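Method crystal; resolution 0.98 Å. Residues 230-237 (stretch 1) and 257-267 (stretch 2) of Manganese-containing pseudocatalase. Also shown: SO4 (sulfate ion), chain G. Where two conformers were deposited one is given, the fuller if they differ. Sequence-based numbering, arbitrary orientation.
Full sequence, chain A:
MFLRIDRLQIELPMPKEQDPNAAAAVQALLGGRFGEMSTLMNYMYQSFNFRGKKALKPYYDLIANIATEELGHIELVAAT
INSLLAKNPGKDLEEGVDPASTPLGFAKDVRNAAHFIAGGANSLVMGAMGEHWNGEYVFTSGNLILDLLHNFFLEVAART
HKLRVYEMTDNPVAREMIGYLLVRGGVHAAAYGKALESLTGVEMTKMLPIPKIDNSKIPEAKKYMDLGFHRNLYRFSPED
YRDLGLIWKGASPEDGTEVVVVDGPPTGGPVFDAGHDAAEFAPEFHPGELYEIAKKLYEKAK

Stretch 1 (230-237) HRNLYRFS
Stretch 2, residues 257-267: TEVVVVDGPPT

Two short strands, 232-235 and 260-263, pair in parallel, Asn232 beside Val260 through Arg235 beside Asp263, their axes 4.5 Å apart at closest and crossing at -33°. Before the second strand, Thr257 (chi1 p) points toward stretch 1, and its OG1 accepts a hydrogen bond from Arg231 NE at 2.7 Å; Arg231 reaches it with chi1 m and chi2 and chi3 t. Glu258 turns away, exposed as suits a charge, while Val259 is buried, its CB 3.5 Å from Arg231 O.

At Val260 (phi/psi -140/147) the ladder begins: Val260 N donates to Arg231 O (2.8 Å), and Leu233 N to Val260 O (3.0 Å). Val261 (-91/130) shares its face with Leu233. Val262 (-106/127, chi1 t) continues the ladder, its N donating to Leu233 O (2.9 Å) and its O accepting from Arg235 N (2.8 Å). Its CB packs 3.6 Å from CD2 of Tyr234 (chi1 m, chi2 93°), beta-branched bulk against a buried ring.

Asp263 (chi1 t) forms a salt bridge, OD1 to Arg235 NH2 at 2.7 Å, matching a buried cation. Gly264 (87/171) adopts angles that call for glycine; its N makes a weak bond to Arg235 O (3.1 Å). Pro265 CB meets Phe236 CE1 at 3.7 Å, and Pro266 CD lies over the Tyr234 ring face, 3.9 Å from its centroid, a CH-pi contact suited to proline's rigid ring.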

# COMPACT_ATOMS: atom_id res chain seq x y z
N HIS A 230 20.12 -29.33 -14.62
CA HIS A 230 19.24 -28.74 -15.62
C HIS A 230 18.35 -29.76 -16.30
O HIS A 230 17.39 -29.37 -17.00
CB HIS A 230 20.06 -28.01 -16.69
CG HIS A 230 21.03 -28.90 -17.39
ND1 HIS A 230 22.06 -29.51 -16.69
CD2 HIS A 230 21.10 -29.28 -18.69
CE1 HIS A 230 22.73 -30.22 -17.58
NE2 HIS A 230 22.18 -30.12 -18.80
N ARG A 231 18.62 -31.04 -16.17
CA ARG A 231 17.79 -32.06 -16.79
C ARG A 231 16.62 -32.44 -15.89
O ARG A 231 15.70 -33.08 -16.38
CB ARG A 231 18.61 -33.32 -17.07
CG ARG A 231 19.78 -33.05 -17.99
CD ARG A 231 20.51 -34.26 -18.40
NE ARG A 231 21.61 -33.89 -19.28
CZ ARG A 231 22.87 -33.82 -18.86
NH1 ARG A 231 23.20 -34.32 -17.64
NH2 ARG A 231 23.82 -33.27 -19.64
N ASN A 232 16.70 -32.14 -14.59
CA ASN A 232 15.87 -32.83 -13.63
C ASN A 232 14.63 -32.06 -13.25
O ASN A 232 14.71 -30.92 -12.75
CB ASN A 232 16.68 -33.05 -12.34
CG ASN A 232 17.86 -33.96 -12.54
OD1 ASN A 232 17.95 -34.66 -13.55
ND2 ASN A 232 18.78 -33.94 -11.57
N LEU A 233 13.47 -32.68 -13.41
CA LEU A 233 12.23 -32.20 -12.81
C LEU A 233 11.89 -33.20 -11.74
O LEU A 233 11.54 -34.37 -12.03
CB LEU A 233 11.11 -32.05 -13.84
CG LEU A 233 9.87 -31.33 -13.34
CD1 LEU A 233 10.15 -29.84 -13.07
CD2 LEU A 233 8.75 -31.46 -14.35
N TYR A 234 12.08 -32.85 -10.47
CA TYR A 234 11.80 -33.73 -9.34
C TYR A 234 10.30 -33.76 -9.08
O TYR A 234 9.65 -32.70 -9.05
CB TYR A 234 12.50 -33.24 -8.09
CG TYR A 234 14.00 -33.12 -8.22
CD1 TYR A 234 14.60 -31.91 -8.60
CD2 TYR A 234 14.84 -34.19 -8.02
CE1 TYR A 234 15.96 -31.80 -8.77
CE2 TYR A 234 16.19 -34.11 -8.18
CZ TYR A 234 16.78 -32.93 -8.59
OH TYR A 234 18.14 -32.81 -8.79
N ARG A 235 9.78 -34.94 -8.82
CA ARG A 235 8.39 -35.15 -8.44
C ARG A 235 8.31 -35.06 -6.92
O ARG A 235 8.66 -36.03 -6.20
CB ARG A 235 7.89 -36.50 -8.97
CG ARG A 235 6.41 -36.70 -8.74
CD ARG A 235 5.90 -38.06 -9.27
NE ARG A 235 6.39 -39.19 -8.48
CZ ARG A 235 5.82 -39.62 -7.33
NH1 ARG A 235 4.66 -39.15 -6.94
NH2 ARG A 235 6.44 -40.55 -6.61
N PHE A 236 7.89 -33.90 -6.41
CA PHE A 236 7.87 -33.61 -4.98
C PHE A 236 6.53 -34.11 -4.37
O PHE A 236 5.74 -33.34 -3.86
CB PHE A 236 8.03 -32.12 -4.72
CG PHE A 236 9.43 -31.59 -4.91
CD1 PHE A 236 10.32 -31.60 -3.82
CD2 PHE A 236 9.88 -31.01 -6.10
CE1 PHE A 236 11.60 -31.08 -3.93
CE2 PHE A 236 11.16 -30.51 -6.19
CZ PHE A 236 12.01 -30.51 -5.13
N SER A 237 6.32 -35.41 -4.41
CA SER A 237 5.07 -36.00 -3.92
C SER A 237 5.26 -37.48 -3.63
O SER A 237 5.93 -38.16 -4.42
CB SER A 237 3.99 -35.89 -5.00
OG SER A 237 2.78 -36.53 -4.61
N THR A 257 20.42 -32.06 -24.48
CA THR A 257 20.33 -33.41 -23.95
C THR A 257 18.91 -33.71 -23.46
O THR A 257 18.11 -32.83 -23.21
CB THR A 257 21.36 -33.65 -22.83
OG1 THR A 257 21.06 -32.83 -21.72
CG2 THR A 257 22.81 -33.42 -23.34
N GLU A 258 18.61 -35.00 -23.31
CA GLU A 258 17.25 -35.43 -22.94
C GLU A 258 17.01 -35.12 -21.48
O GLU A 258 17.79 -35.47 -20.61
CB GLU A 258 17.06 -36.92 -23.20
CG GLU A 258 15.68 -37.46 -22.84
CD GLU A 258 14.51 -37.04 -23.66
OE1 GLU A 258 13.34 -36.99 -23.05
OE2 GLU A 258 14.72 -36.73 -24.86
N VAL A 259 15.86 -34.51 -21.19
CA VAL A 259 15.50 -34.18 -19.82
C VAL A 259 14.83 -35.37 -19.15
O VAL A 259 14.35 -36.28 -19.83
CB VAL A 259 14.63 -32.90 -19.76
CG1 VAL A 259 15.40 -31.73 -20.39
CG2 VAL A 259 13.26 -33.09 -20.34
N VAL A 260 14.78 -35.36 -17.82
CA VAL A 260 14.28 -36.49 -17.05
C VAL A 260 13.45 -36.07 -15.89
O VAL A 260 13.70 -35.03 -15.24
CB VAL A 260 15.25 -37.49 -16.70
CG1 VAL A 260 15.95 -38.04 -17.97
CG2 VAL A 260 16.19 -36.82 -15.84
N VAL A 261 12.46 -36.90 -15.57
CA VAL A 261 11.70 -36.77 -14.33
C VAL A 261 12.40 -37.62 -13.27
O VAL A 261 12.74 -38.80 -13.53
CB VAL A 261 10.25 -37.24 -14.53
CG1 VAL A 261 9.48 -37.17 -13.17
CG2 VAL A 261 9.55 -36.36 -15.59
N VAL A 262 12.65 -37.05 -12.12
CA VAL A 262 13.25 -37.74 -10.99
C VAL A 262 12.18 -38.00 -9.94
O VAL A 262 11.45 -37.09 -9.56
CB VAL A 262 14.42 -36.92 -10.39
CG1 VAL A 262 15.02 -37.64 -9.18
CG2 VAL A 262 15.46 -36.61 -11.42
N ASP A 263 12.05 -39.25 -9.52
CA ASP A 263 11.08 -39.62 -8.50
C ASP A 263 11.60 -39.08 -7.15
O ASP A 263 12.69 -39.49 -6.66
CB ASP A 263 10.93 -41.15 -8.46
CG ASP A 263 9.81 -41.64 -7.61
OD1 ASP A 263 9.13 -40.83 -6.97
OD2 ASP A 263 9.59 -42.89 -7.59
N GLY A 264 10.84 -38.23 -6.50
CA GLY A 264 11.18 -37.75 -5.21
C GLY A 264 12.07 -36.52 -5.22
O GLY A 264 12.61 -36.13 -6.24
N PRO A 265 12.23 -35.95 -4.03
CA PRO A 265 13.09 -34.78 -3.87
C PRO A 265 14.56 -35.15 -3.93
O PRO A 265 14.92 -36.29 -3.68
CB PRO A 265 12.72 -34.33 -2.45
CG PRO A 265 12.40 -35.64 -1.73
CD PRO A 265 11.70 -36.45 -2.75
N PRO A 266 15.44 -34.19 -4.16
CA PRO A 266 16.88 -34.46 -3.96
C PRO A 266 17.17 -34.64 -2.51
O PRO A 266 16.38 -34.30 -1.63
CB PRO A 266 17.54 -33.27 -4.58
CG PRO A 266 16.58 -32.23 -4.40
CD PRO A 266 15.18 -32.79 -4.49
N THR A 267 18.38 -35.17 -2.21
CA THR A 267 18.80 -35.34 -0.83
C THR A 267 19.09 -34.04 -0.13
O THR A 267 18.88 -33.89 1.08
CB THR A 267 19.90 -36.32 -0.65
OG1 THR A 267 20.16 -36.59 0.73
CG2 THR A 267 21.06 -35.76 -1.22
S SO4 G . 21.27 -34.51 -4.36
O1 SO4 G . 20.77 -33.39 -3.53
O2 SO4 G . 22.56 -34.98 -3.99
O3 SO4 G . 20.23 -35.68 -4.22
O4 SO4 G . 21.28 -34.24 -5.70
O HOH W 1 8.47 -39.25 -4.06